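Possible substrate binding protein of ABC transporter system (Rhodopseudomonas palustris, PDB 3N0X) probably binds a branched-chain amino acid or related substrate and delivers it to an ABC transporter. Local coordinates at residues A[76-87]-A[99-110]; A[328-336]-A[366-374]. One frame throughout, in Å; residues are numbered along the deposited sequence. Where two conformers were deposited one is given.

From the N terminus, the chain reaches strand 76-79 in the middle of the mixed sheet of one lobe, climbs through helix 83-96 and returns in strand 100-102; contact 1 closes this short beta-alpha-beta excursion. Contact 2 opens only after the chain has passed through the four-stranded parallel sheet and come back: segment 328-336 carries the connection between strands 324-328 and 335-345. The C-terminal tail, residues 366-374, lies against it and closes the loop through strands 335-345, 354-357 and 359-361. The two contacts follow in series, neither nested nor crossed. Their centres are about 15 Å apart without touching, but Arg121 bonds to backbone oxygens of Ala105 and Ala107 in contact 1 and to Gln334 in contact 2.

Contact 1: residues A[76-87]-A[99-110]; sequences IAIGTSSSAAAL and ILIVEPAVADQI
Ala77 and Gly79 each use both backbone polar atoms to join strand 76-79 to the parallel strand 100-102, in the beta-alpha-beta unit completed by helix 83-96. Ile101 N donates to Ala77 O at 2.8 Å, nearly straight at 175°, while Glu103 N donates to Gly79 O. The apolar contacts fall on both sheet faces. On one, Ile76 CD1 meets Ile101 CD1 (3.8 Å), with helix 283-302 packed over both; on the other, Leu100 CD1 lies 3.9 Å from Ala77 CB. Beyond the strands, Ala86 CB rests 3.7 Å from Ala105 CB, and Leu87 CD2 presses on Ile110 CG1 (3.6 Å). Polar side-chain contact centres on Ser83: with OG beside its own backbone N (chi1 -71°), the hydroxyl accepts from Ala107 N at 3.2 Å. Replacing Ser83 by an alanine would probably leave Ala107 N without this acceptor and the 105-107 loop less firmly tied to the helix start. Ser82 OG caps that start by accepting from Ala85 N. Backbone bonds thus fix the strand register, whereas a hydroxyl and apolar side chains, small and branched, seat the following loop against the helix.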
ATOM      1  N   ILE A  76      -3.324   7.983  20.739  1.00 18.51           N
ATOM      2  CA  ILE A  76      -3.321   7.044  19.635  1.00 17.12           C
ATOM      3  C   ILE A  76      -2.059   7.337  18.837  1.00 16.17           C
ATOM      4  O   ILE A  76      -1.511   8.440  18.910  1.00 16.77           O
ATOM      5  CB  ILE A  76      -4.625   7.205  18.795  1.00 17.28           C
ATOM      6  CG1 ILE A  76      -4.775   6.068  17.775  1.00 17.81           C
ATOM      7  CG2 ILE A  76      -4.699   8.571  18.145  1.00 18.62           C
ATOM      8  CD1 ILE A  76      -6.227   5.851  17.317  1.00 21.20           C
ATOM      9  N   ALA A  77      -1.536   6.318  18.162  1.00 15.66           N
ATOM     10  CA  ALA A  77      -0.350   6.500  17.340  1.00 14.95           C
ATOM     11  C   ALA A  77      -0.593   5.962  15.952  1.00 14.45           C
ATOM     12  O   ALA A  77      -1.440   5.084  15.741  1.00 14.58           O
ATOM     13  CB  ALA A  77       0.860   5.767  17.971  1.00 15.76           C
ATOM     14  N   ILE A  78       0.169   6.522  15.016  1.00 13.44           N
ATOM     15  CA  ILE A  78       0.208   6.094  13.616  1.00 13.35           C
ATOM     16  C   ILE A  78       1.648   5.831  13.273  1.00 13.27           C
ATOM     17  O   ILE A  78       2.500   6.635  13.616  1.00 14.92           O
ATOM     18  CB  ILE A  78      -0.322   7.228  12.685  1.00 13.99           C
ATOM     19  CG1 ILE A  78      -1.757   7.627  13.048  1.00 14.36           C
ATOM     20  CG2 ILE A  78      -0.231   6.827  11.193  1.00 12.94           C
ATOM     21  CD1 ILE A  78      -2.198   9.002  12.432  1.00 14.36           C
ATOM     22  N   GLY A  79       1.958   4.687  12.651  1.00 13.45           N
ATOM     23  CA  GLY A  79       3.325   4.408  12.228  1.00 14.84           C
ATOM     24  C   GLY A  79       3.432   3.053  11.564  1.00 14.58           C
ATOM     25  O   GLY A  79       2.437   2.298  11.530  1.00 14.82           O
ATOM     26  N   THR A  80       4.564   2.706  10.969  1.00 13.92           N
ATOM     27  CA  THR A  80       5.715   3.560  10.710  1.00 13.59           C
ATOM     28  C   THR A  80       6.182   3.205   9.302  1.00 14.66           C
ATOM     29  O   THR A  80       5.521   2.404   8.605  1.00 14.29           O
ATOM     30  CB  THR A  80       6.838   3.374  11.779  1.00 15.30           C
ATOM     31  OG1 THR A  80       7.920   4.270  11.488  1.00 15.32           O
ATOM     32  CG2 THR A  80       7.333   1.967  11.842  1.00 16.54           C
ATOM     33  N   SER A  81       7.271   3.823   8.841  1.00 14.38           N
ATOM     34  CA  SER A  81       7.629   3.722   7.435  1.00 15.21           C
ATOM     35  C   SER A  81       8.122   2.329   7.060  1.00 14.99           C
ATOM     36  O   SER A  81       7.842   1.818   5.981  1.00 16.94           O
ATOM     37  CB  SER A  81       8.681   4.764   7.065  1.00 16.13           C
ATOM     38  OG  SER A  81       8.400   6.027   7.655  1.00 15.77           O
ATOM     39  N   SER A  82       8.897   1.731   7.952  1.00 13.87           N
ATOM     40  CA  SER A  82       9.507   0.407   7.747  1.00 16.21           C
ATOM     41  C   SER A  82       8.657  -0.697   8.342  1.00 15.96           C
ATOM     42  O   SER A  82       8.277  -0.582   9.501  1.00 16.52           O
ATOM     43  CB  SER A  82      10.888   0.382   8.425  1.00 18.60           C
ATOM     44  OG  SER A  82      11.334  -0.933   8.676  1.00 22.75           O
ATOM     45  N   SER A  83       8.343  -1.737   7.560  1.00 15.77           N
ATOM     46  CA  SER A  83       7.616  -2.893   8.103  1.00 16.41           C
ATOM     47  C   SER A  83       8.328  -3.574   9.254  1.00 16.16           C
ATOM     48  O   SER A  83       7.670  -4.016  10.214  1.00 16.29           O
ATOM     49  CB  SER A  83       7.336  -3.951   7.052  1.00 17.48           C
ATOM     50  OG  SER A  83       6.353  -3.514   6.143  1.00 17.26           O
ATOM     51  N   ALA A  84       9.656  -3.712   9.180  1.00 15.99           N
ATOM     52  CA  ALA A  84      10.379  -4.308  10.290  1.00 16.53           C
ATOM     53  C   ALA A  84      10.239  -3.500  11.580  1.00 15.82           C
ATOM     54  O   ALA A  84      10.031  -4.081  12.652  1.00 18.00           O
ATOM     55  CB  ALA A  84      11.884  -4.528   9.910  1.00 17.11           C
ATOM     56  N   ALA A  85      10.282  -2.175  11.477  1.00 15.67           N
ATOM     57  CA  ALA A  85      10.055  -1.331  12.640  1.00 16.81           C
ATOM     58  C   ALA A  85       8.594  -1.466  13.141  1.00 15.89           C
ATOM     59  O   ALA A  85       8.353  -1.545  14.332  1.00 17.49           O
ATOM     60  CB  ALA A  85      10.390   0.171  12.327  1.00 18.16           C
ATOM     61  N   ALA A  86       7.630  -1.470  12.233  1.00 15.69           N
ATOM     62  CA  ALA A  86       6.227  -1.590  12.622  1.00 16.27           C
ATOM     63  C   ALA A  86       5.959  -2.914  13.338  1.00 16.19           C
ATOM     64  O   ALA A  86       5.249  -2.938  14.356  1.00 16.16           O
ATOM     65  CB  ALA A  86       5.320  -1.418  11.400  1.00 15.21           C
ATOM     66  N   LEU A  87       6.529  -4.005  12.832  1.00 16.92           N
ATOM     67  CA  LEU A  87       6.341  -5.319  13.472  1.00 18.04           C
ATOM     68  C   LEU A  87       6.911  -5.320  14.902  1.00 18.38           C
ATOM     69  O   LEU A  87       6.277  -5.843  15.841  1.00 17.79           O
ATOM     70  CB  LEU A  87       6.995  -6.407  12.623  1.00 17.17           C
ATOM     71  CG  LEU A  87       6.200  -6.854  11.424  1.00 16.33           C
ATOM     72  CD1 LEU A  87       7.138  -7.430  10.301  1.00 20.87           C
ATOM     73  CD2 LEU A  87       5.053  -7.848  11.889  1.00 15.74           C
ATOM     74  N   ILE A  99      -3.974   2.172  20.926  1.00 16.53           N
ATOM     75  CA  ILE A  99      -4.062   1.784  19.533  1.00 14.94           C
ATOM     76  C   ILE A  99      -2.854   2.280  18.737  1.00 14.58           C
ATOM     77  O   ILE A  99      -2.372   3.401  18.934  1.00 15.31           O
ATOM     78  CB  ILE A  99      -5.377   2.296  18.931  1.00 15.71           C
ATOM     79  CG1 ILE A  99      -6.551   1.465  19.508  1.00 18.86           C
ATOM     80  CG2 ILE A  99      -5.350   2.215  17.393  1.00 16.58           C
ATOM     81  CD1 ILE A  99      -7.859   2.141  19.299  1.00 21.59           C
ATOM     82  N   LEU A 100      -2.419   1.447  17.804  1.00 13.37           N
ATOM     83  CA  LEU A 100      -1.471   1.821  16.765  1.00 12.38           C
ATOM     84  C   LEU A 100      -2.168   1.595  15.423  1.00 12.47           C
ATOM     85  O   LEU A 100      -2.600   0.477  15.126  1.00 14.16           O
ATOM     86  CB  LEU A 100      -0.223   0.971  16.858  1.00 15.10           C
ATOM     87  CG  LEU A 100       0.808   1.193  15.734  1.00 15.14           C
ATOM     88  CD1 LEU A 100       1.382   2.609  15.705  1.00 15.52           C
ATOM     89  CD2 LEU A 100       1.930   0.173  15.841  1.00 16.70           C
ATOM     90  N   ILE A 101      -2.282   2.658  14.633  1.00 13.05           N
ATOM     91  CA  ILE A 101      -2.804   2.577  13.268  1.00 13.33           C
ATOM     92  C   ILE A 101      -1.581   2.466  12.377  1.00 12.46           C
ATOM     93  O   ILE A 101      -0.726   3.363  12.322  1.00 15.68           O
ATOM     94  CB  ILE A 101      -3.636   3.817  12.858  1.00 12.42           C
ATOM     95  CG1 ILE A 101      -4.942   3.883  13.692  1.00 14.11           C
ATOM     96  CG2 ILE A 101      -3.927   3.752  11.352  1.00 16.05           C
ATOM     97  CD1 ILE A 101      -5.665   5.233  13.563  1.00 18.43           C
ATOM     98  N   VAL A 102      -1.462   1.337  11.704  1.00 12.53           N
ATOM     99  CA  VAL A 102      -0.278   1.061  10.904  1.00 12.70           C
ATOM    100  C   VAL A 102      -0.423   1.719   9.538  1.00 12.18           C
ATOM    101  O   VAL A 102      -1.395   1.477   8.805  1.00 12.87           O
ATOM    102  CB  VAL A 102       0.018  -0.443  10.802  1.00 13.70           C
ATOM    103  CG1 VAL A 102       1.246  -0.679   9.842  1.00 13.27           C
ATOM    104  CG2 VAL A 102       0.268  -1.010  12.235  1.00 14.72           C
ATOM    105  N   GLU A 103       0.583   2.539   9.227  1.00 13.10           N
ATOM    106  CA  GLU A 103       0.613   3.355   8.015  1.00 11.59           C
ATOM    107  C   GLU A 103       2.012   3.916   7.898  1.00 12.97           C
ATOM    108  O   GLU A 103       2.445   4.627   8.800  1.00 13.65           O
ATOM    109  CB  GLU A 103      -0.386   4.532   8.165  1.00 14.09           C
ATOM    110  CG  GLU A 103      -0.348   5.514   7.018  1.00 15.36           C
ATOM    111  CD  GLU A 103      -0.743   4.909   5.694  1.00 15.38           C
ATOM    112  OE1 GLU A 103      -1.848   4.286   5.593  1.00 16.18           O
ATOM    113  OE2 GLU A 103       0.042   5.138   4.731  1.00 15.91           O
ATOM    114  N   PRO A 104       2.701   3.668   6.776  1.00 12.89           N
ATOM    115  CA  PRO A 104       2.340   2.914   5.562  1.00 13.09           C
ATOM    116  C   PRO A 104       2.685   1.435   5.506  1.00 13.93           C
ATOM    117  O   PRO A 104       2.325   0.799   4.522  1.00 14.93           O
ATOM    118  CB  PRO A 104       3.166   3.607   4.478  1.00 13.36           C
ATOM    119  CG  PRO A 104       4.396   4.017   5.199  1.00 14.30           C
ATOM    120  CD  PRO A 104       3.921   4.465   6.586  1.00 13.19           C
ATOM    121  N   ALA A 105       3.348   0.913   6.531  1.00 14.76           N
ATOM    122  CA  ALA A 105       3.939  -0.453   6.470  1.00 13.49           C
ATOM    123  C   ALA A 105       2.971  -1.495   5.925  1.00 12.73           C
ATOM    124  O   ALA A 105       1.868  -1.662   6.469  1.00 14.29           O
ATOM    125  CB  ALA A 105       4.461  -0.874   7.816  1.00 13.65           C
ATOM    126  N   VAL A 106       3.429  -2.257   4.933  1.00 13.94           N
ATOM    127  CA  VAL A 106       2.601  -3.199   4.178  1.00 14.39           C
ATOM    128  C   VAL A 106       2.671  -4.669   4.629  1.00 13.08           C
ATOM    129  O   VAL A 106       1.876  -5.467   4.181  1.00 14.49           O
ATOM    130  CB  VAL A 106       2.976  -3.188   2.654  1.00 14.79           C
ATOM    131  CG1 VAL A 106       2.825  -1.791   2.070  1.00 14.89           C
ATOM    132  CG2 VAL A 106       4.411  -3.737   2.432  1.00 17.50           C
ATOM    133  N   ALA A 107       3.610  -5.046   5.485  1.00 14.28           N
ATOM    134  CA  ALA A 107       3.855  -6.467   5.751  1.00 13.56           C
ATOM    135  C   ALA A 107       2.597  -7.199   6.170  1.00 14.95           C
ATOM    136  O   ALA A 107       1.890  -6.764   7.081  1.00 13.85           O
ATOM    137  CB  ALA A 107       4.933  -6.643   6.803  1.00 14.94           C
ATOM    138  N   ASP A 108       2.310  -8.318   5.507  1.00 14.21           N
ATOM    139  CA  ASP A 108       1.083  -9.063   5.799  1.00 14.95           C
ATOM    140  C   ASP A 108       0.977  -9.498   7.245  1.00 14.98           C
ATOM    141  O   ASP A 108      -0.116  -9.516   7.823  1.00 16.56           O
ATOM    142  CB  ASP A 108       0.982 -10.330   4.913  1.00 16.60           C
ATOM    143  CG  ASP A 108       0.480 -10.034   3.481  1.00 23.55           C
ATOM    144  OD1 ASP A 108      -0.086  -8.945   3.219  1.00 20.43           O
ATOM    145  OD2 ASP A 108       0.635 -10.936   2.587  1.00 24.09           O
ATOM    146  N   GLN A 109       2.115  -9.851   7.837  1.00 15.36           N
ATOM    147  CA  GLN A 109       2.120 -10.407   9.203  1.00 15.94           C
ATOM    148  C   GLN A 109       1.551  -9.437  10.253  1.00 14.19           C
ATOM    149  O   GLN A 109       1.105  -9.891  11.319  1.00 15.74           O
ATOM    150  CB  GLN A 109       3.550 -10.861   9.596  1.00 19.01           C
ATOM    151  CG  GLN A 109       4.150 -11.971   8.690  1.00 27.37           C
ATOM    152  CD  GLN A 109       4.590 -11.495   7.239  1.00 36.57           C
ATOM    153  OE1 GLN A 109       4.763 -10.279   6.954  1.00 23.89           O
ATOM    154  NE2 GLN A 109       4.752 -12.479   6.319  1.00 35.94           N
ATOM    155  N   ILE A 110       1.554  -8.134   9.959  1.00 15.56           N
ATOM    156  CA  ILE A 110       1.059  -7.126  10.872  1.00 14.91           C
ATOM    157  C   ILE A 110      -0.411  -7.339  11.194  1.00 14.94           C
ATOM    158  O   ILE A 110      -0.823  -7.080  12.325  1.00 16.73           O
ATOM    159  CB  ILE A 110       1.348  -5.723  10.329  1.00 12.86           C
ATOM    160  CG1 ILE A 110       2.861  -5.497  10.352  1.00 14.78           C
ATOM    161  CG2 ILE A 110       0.558  -4.620  11.089  1.00 15.68           C
ATOM    162  CD1 ILE A 110       3.342  -4.210   9.612  1.00 15.62           C
TER

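Contact 2: residues A[328-336]-A[366-374]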
ATOM      1  N   PHE A 328     -12.530  -0.652   8.155  1.00 13.83           N
ATOM      2  CA  PHE A 328     -11.710  -1.533   9.003  1.00 13.21           C
ATOM      3  C   PHE A 328     -12.474  -2.829   9.219  1.00 12.48           C
ATOM      4  O   PHE A 328     -13.507  -2.862   9.868  1.00 16.19           O
ATOM      5  CB  PHE A 328     -11.411  -0.953  10.366  1.00 14.28           C
ATOM      6  CG  PHE A 328     -10.418   0.185  10.372  1.00 11.82           C
ATOM      7  CD1 PHE A 328      -9.133   0.071   9.829  1.00 14.60           C
ATOM      8  CD2 PHE A 328     -10.753   1.374  10.991  1.00 15.23           C
ATOM      9  CE1 PHE A 328      -8.250   1.093   9.888  1.00 14.10           C
ATOM     10  CE2 PHE A 328      -9.831   2.423  11.077  1.00 15.05           C
ATOM     11  CZ  PHE A 328      -8.588   2.299  10.528  1.00 14.29           C
ATOM     12  N   ARG A 329     -11.945  -3.915   8.694  1.00 14.55           N
ATOM     13  CA  ARG A 329     -12.596  -5.210   8.850  1.00 15.29           C
ATOM     14  C   ARG A 329     -12.571  -5.586  10.314  1.00 16.02           C
ATOM     15  O   ARG A 329     -11.539  -5.451  10.958  1.00 16.35           O
ATOM     16  CB  ARG A 329     -11.847  -6.227   7.993  1.00 16.18           C
ATOM     17  CG  ARG A 329     -12.418  -7.648   8.073  1.00 20.47           C
ATOM     18  CD  ARG A 329     -12.064  -8.410   6.844  1.00 21.39           C
ATOM     19  NE  ARG A 329     -10.618  -8.615   6.673  1.00 16.42           N
ATOM     20  CZ  ARG A 329     -10.112  -9.272   5.648  1.00 17.34           C
ATOM     21  NH1 ARG A 329     -10.931  -9.733   4.697  1.00 15.79           N
ATOM     22  NH2 ARG A 329      -8.822  -9.491   5.581  1.00 15.46           N
ATOM     23  N   LYS A 330     -13.701  -6.050  10.858  1.00 18.00           N
ATOM     24  CA  LYS A 330     -13.780  -6.424  12.268  1.00 20.16           C
ATOM     25  C   LYS A 330     -12.756  -7.501  12.680  1.00 18.53           C
ATOM     26  O   LYS A 330     -12.141  -7.414  13.769  1.00 18.92           O
ATOM     27  CB  LYS A 330     -15.208  -6.894  12.585  1.00 21.03           C
ATOM     28  CG  LYS A 330     -15.432  -7.457  14.000  1.00 30.89           C
ATOM     29  N   GLU A 331     -12.555  -8.504  11.855  1.00 19.16           N
ATOM     30  CA  GLU A 331     -11.785  -9.683  12.262  0.60 18.91           C
ATOM     31  C   GLU A 331     -10.315  -9.381  12.483  1.00 17.65           C
ATOM     32  O   GLU A 331      -9.738  -9.790  13.484  1.00 18.57           O
ATOM     33  CB  GLU A 331     -11.875 -10.800  11.217  0.60 19.25           C
ATOM     34  CG  GLU A 331     -13.273 -11.366  11.006  0.60 22.82           C
ATOM     35  CD  GLU A 331     -14.054 -10.710   9.865  0.60 23.80           C
ATOM     36  OE1 GLU A 331     -14.194  -9.463   9.809  0.60 20.20           O
ATOM     37  OE2 GLU A 331     -14.578 -11.471   9.023  0.60 37.25           O
ATOM     38  N   ASP A 332      -9.719  -8.666  11.532  1.00 14.47           N
ATOM     39  CA  ASP A 332      -8.250  -8.425  11.524  1.00 14.07           C
ATOM     40  C   ASP A 332      -7.830  -6.964  11.486  1.00 14.42           C
ATOM     41  O   ASP A 332      -6.626  -6.653  11.440  1.00 15.36           O
ATOM     42  CB  ASP A 332      -7.555  -9.203  10.376  1.00 14.18           C
ATOM     43  CG  ASP A 332      -7.975  -8.754   8.998  1.00 16.36           C
ATOM     44  OD1 ASP A 332      -8.892  -7.909   8.896  1.00 15.22           O
ATOM     45  OD2 ASP A 332      -7.364  -9.266   8.008  1.00 17.91           O
ATOM     46  N   HIS A 333      -8.833  -6.093  11.567  1.00 14.29           N
ATOM     47  CA  HIS A 333      -8.619  -4.642  11.624  1.00 13.27           C
ATOM     48  C   HIS A 333      -7.870  -4.060  10.425  1.00 14.19           C
ATOM     49  O   HIS A 333      -7.326  -2.971  10.518  1.00 14.89           O
ATOM     50  CB  HIS A 333      -7.853  -4.256  12.891  1.00 13.89           C
ATOM     51  CG  HIS A 333      -8.544  -4.607  14.171  1.00 14.99           C
ATOM     52  ND1 HIS A 333      -7.946  -4.387  15.396  1.00 14.59           N
ATOM     53  CD2 HIS A 333      -9.771  -5.121  14.423  1.00 15.88           C
ATOM     54  CE1 HIS A 333      -8.789  -4.742  16.356  1.00 15.82           C
ATOM     55  NE2 HIS A 333      -9.895  -5.212  15.797  1.00 16.75           N
ATOM     56  N   GLN A 334      -7.862  -4.773   9.305  1.00 13.61           N
ATOM     57  CA  GLN A 334      -7.242  -4.289   8.059  1.00 12.58           C
ATOM     58  C   GLN A 334      -8.250  -3.431   7.306  1.00 12.98           C
ATOM     59  O   GLN A 334      -9.417  -3.809   7.161  1.00 13.21           O
ATOM     60  CB  GLN A 334      -6.867  -5.465   7.171  1.00 13.75           C
ATOM     61  CG  GLN A 334      -6.380  -5.081   5.781  1.00 14.11           C
ATOM     62  CD  GLN A 334      -5.073  -4.270   5.796  1.00 14.06           C
ATOM     63  OE1 GLN A 334      -4.109  -4.675   6.430  1.00 15.10           O
ATOM     64  NE2 GLN A 334      -5.053  -3.100   5.118  1.00 14.07           N
ATOM     65  N   ALA A 335      -7.812  -2.258   6.861  1.00 13.76           N
ATOM     66  CA  ALA A 335      -8.650  -1.436   5.995  1.00 12.74           C
ATOM     67  C   ALA A 335      -8.800  -2.110   4.634  1.00 12.67           C
ATOM     68  O   ALA A 335      -7.858  -2.165   3.856  1.00 13.13           O
ATOM     69  CB  ALA A 335      -8.071  -0.019   5.822  1.00 13.84           C
ATOM     70  N   LEU A 336     -10.026  -2.513   4.332  1.00 12.85           N
ATOM     71  CA  LEU A 336     -10.389  -2.873   2.977  1.00 13.02           C
ATOM     72  C   LEU A 336     -10.548  -1.566   2.187  1.00 12.81           C
ATOM     73  O   LEU A 336     -10.974  -0.559   2.722  1.00 12.19           O
ATOM     74  CB  LEU A 336     -11.656  -3.675   2.970  1.00 14.87           C
ATOM     75  CG  LEU A 336     -11.555  -4.980   3.787  1.00 15.32           C
ATOM     76  CD1 LEU A 336     -12.873  -5.745   3.581  1.00 20.08           C
ATOM     77  CD2 LEU A 336     -10.310  -5.828   3.426  1.00 17.88           C
HETATM   78  N   MSE A 366     -12.437  -8.066  -4.485  1.00 16.66           N
HETATM   79  CA  MSE A 366     -11.213  -8.743  -4.039  1.00 16.52           C
HETATM   80  C   MSE A 366     -11.493  -9.437  -2.725  1.00 17.73           C
HETATM   81  O   MSE A 366     -12.032  -8.818  -1.821  1.00 20.83           O
HETATM   82  CB  MSE A 366     -10.066  -7.759  -3.844  1.00 16.98           C
HETATM   83  CG  MSE A 366      -9.619  -7.007  -5.110  1.00 16.45           C
HETATM   84 SE   MSE A 366      -8.542  -5.508  -4.755  0.75 13.92          SE
HETATM   85  CE  MSE A 366      -9.935  -4.382  -4.019  1.00 15.03           C
ATOM     86  N   ASN A 367     -11.166 -10.715  -2.636  1.00 16.13           N
ATOM     87  CA  ASN A 367     -11.257 -11.469  -1.379  0.50 16.46           C
ATOM     88  C   ASN A 367      -9.895 -11.435  -0.670  1.00 17.28           C
ATOM     89  O   ASN A 367      -8.939 -12.112  -1.085  1.00 18.88           O
ATOM     90  CB  ASN A 367     -11.647 -12.927  -1.637  0.50 15.74           C
ATOM     91  CG  ASN A 367     -11.733 -13.726  -0.355  0.50 17.28           C
ATOM     92  OD1 ASN A 367     -12.203 -13.229   0.654  0.50 24.69           O
ATOM     93  ND2 ASN A 367     -11.275 -14.966  -0.391  0.50 26.59           N
ATOM     94  N   ILE A 368      -9.785 -10.646   0.394  1.00 16.16           N
ATOM     95  CA  ILE A 368      -8.491 -10.508   1.094  1.00 15.73           C
ATOM     96  C   ILE A 368      -8.525 -11.535   2.250  1.00 17.08           C
ATOM     97  O   ILE A 368      -9.399 -11.462   3.144  1.00 17.56           O
ATOM     98  CB  ILE A 368      -8.267  -9.086   1.638  1.00 16.61           C
ATOM     99  CG1 ILE A 368      -8.521  -8.055   0.536  1.00 13.69           C
ATOM    100  CG2 ILE A 368      -6.888  -8.973   2.265  1.00 16.49           C
ATOM    101  CD1 ILE A 368      -7.696  -8.205  -0.708  1.00 17.48           C
ATOM    102  N   PRO A 369      -7.583 -12.501   2.241  1.00 19.99           N
ATOM    103  CA  PRO A 369      -7.613 -13.540   3.283  0.50 21.26           C
ATOM    104  C   PRO A 369      -7.495 -12.982   4.709  1.00 19.77           C
ATOM    105  O   PRO A 369      -6.859 -11.937   4.926  1.00 21.61           O
ATOM    106  CB  PRO A 369      -6.382 -14.409   2.959  0.50 21.93           C
ATOM    107  CG  PRO A 369      -5.449 -13.518   2.234  0.50 22.56           C
ATOM    108  CD  PRO A 369      -6.289 -12.456   1.534  0.50 19.80           C
ATOM    109  N   ILE A 370      -8.115 -13.684   5.661  1.00 19.30           N
ATOM    110  CA  ILE A 370      -8.036 -13.383   7.091  1.00 19.58           C
ATOM    111  C   ILE A 370      -7.023 -14.388   7.658  1.00 20.91           C
ATOM    112  O   ILE A 370      -7.206 -15.608   7.549  1.00 20.69           O
ATOM    113  CB  ILE A 370      -9.420 -13.497   7.735  1.00 21.90           C
ATOM    114  CG1 ILE A 370     -10.340 -12.398   7.162  1.00 23.01           C
ATOM    115  CG2 ILE A 370      -9.328 -13.384   9.298  1.00 25.36           C
ATOM    116  CD1 ILE A 370     -11.834 -12.544   7.423  1.00 27.24           C
ATOM    117  N   LYS A 371      -5.937 -13.886   8.219  1.00 20.48           N
ATOM    118  CA  LYS A 371      -4.789 -14.705   8.620  1.00 22.33           C
ATOM    119  C   LYS A 371      -4.382 -14.503  10.067  1.00 22.08           C
ATOM    120  O   LYS A 371      -3.299 -14.944  10.458  1.00 23.36           O
ATOM    121  CB  LYS A 371      -3.591 -14.333   7.744  1.00 23.34           C
ATOM    122  CG  LYS A 371      -3.848 -14.496   6.237  1.00 29.34           C
ATOM    123  N   ASN A 372      -5.232 -13.861  10.872  1.00 22.13           N
ATOM    124  CA  ASN A 372      -4.879 -13.624  12.269  1.00 23.12           C
ATOM    125  C   ASN A 372      -5.421 -14.646  13.269  1.00 26.27           C
ATOM    126  O   ASN A 372      -5.204 -14.476  14.460  1.00 29.44           O
ATOM    127  CB  ASN A 372      -5.269 -12.206  12.684  1.00 20.90           C
ATOM    128  CG  ASN A 372      -6.763 -11.994  12.735  1.00 20.25           C
ATOM    129  OD1 ASN A 372      -7.527 -12.547  11.944  1.00 21.29           O
ATOM    130  ND2 ASN A 372      -7.183 -11.121  13.614  1.00 19.58           N
ATOM    131  N   LYS A 373      -6.081 -15.707  12.795  1.00 28.70           N
ATOM    132  CA  LYS A 373      -6.592 -16.783  13.679  1.00 33.67           C
ATOM    133  C   LYS A 373      -5.410 -17.643  14.115  1.00 37.02           C
ATOM    134  O   LYS A 373      -4.675 -18.156  13.281  1.00 38.66           O
ATOM    135  CB  LYS A 373      -7.675 -17.641  12.981  1.00 32.47           C
ATOM    136  N   LYS A 374      -5.203 -17.768  15.422  1.00 42.27           N
ATOM    137  CA  LYS A 374      -4.094 -18.585  15.950  1.00 45.87           C
ATOM    138  C   LYS A 374      -4.619 -19.968  16.387  1.00 48.55           C
ATOM    139  O   LYS A 374      -3.946 -21.004  16.220  1.00 50.00           O
ATOM    140  CB  LYS A 374      -3.403 -17.858  17.126  1.00 46.65           C
ATOM    141  OXT LYS A 374      -5.738 -20.079  16.927  1.00 49.37           O
TER
HETATM  142  O   HOH W   1      -5.418 -11.094   8.322  1.00 20.54           O
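Arg329 reaches from the connection of a beta hairpin, between strands 324-328 and 335-345, to the backbone of the C-terminal tail. The tightly packed part is its guanidinium. NH1 donates to Ile368 O at 2.8 Å, close to the guanidinium plane, and NH2 adds weak bonds to Ile368 O and Pro369 O. Ile370 CG1 covers one face, 3.5 Å from Arg329 CZ, and Leu336 CD2 lies over the opposite face, so the flat group is sandwiched between two aliphatic chains. Its rotation is fixed from within the hairpin by Asp332, gripped side-on: NE bonds to OD1, and NH2 forms a salt bridge to OD2 at 2.8 Å on the syn side. The bend at chi3 (64°) turns the arginine head into this position. Asp332 thereby orients the group that holds the tail, and its charge is likely to be largely balanced by the arginine. The Leu336 and Ile368 side chains slide past each other in opposite directions, CD2 against CG1, while helix 126-137 touches Ile368 through Gln128 and Pro369 through Ile131.

Toward solvent the contact thins. Exposed Ile370 lays CD1 across the chain of Glu331 at about a right angle, though only in one of the two Glu331 conformers, so this touch is doubtful. Between the two regimes, a water accepts from Lys371 N and donates to Asp332 OD2, 2.7 Å away, bridging tail and turn. The last direct bond comes from Asn372, whose CG sits between backbone N and carbonyl carbon (chi1 68°), its amide laid beside Asp332 CB. From there Asn372 ND2 donates to Glu331 O at 2.9 Å, approaching from above the carbonyl plane.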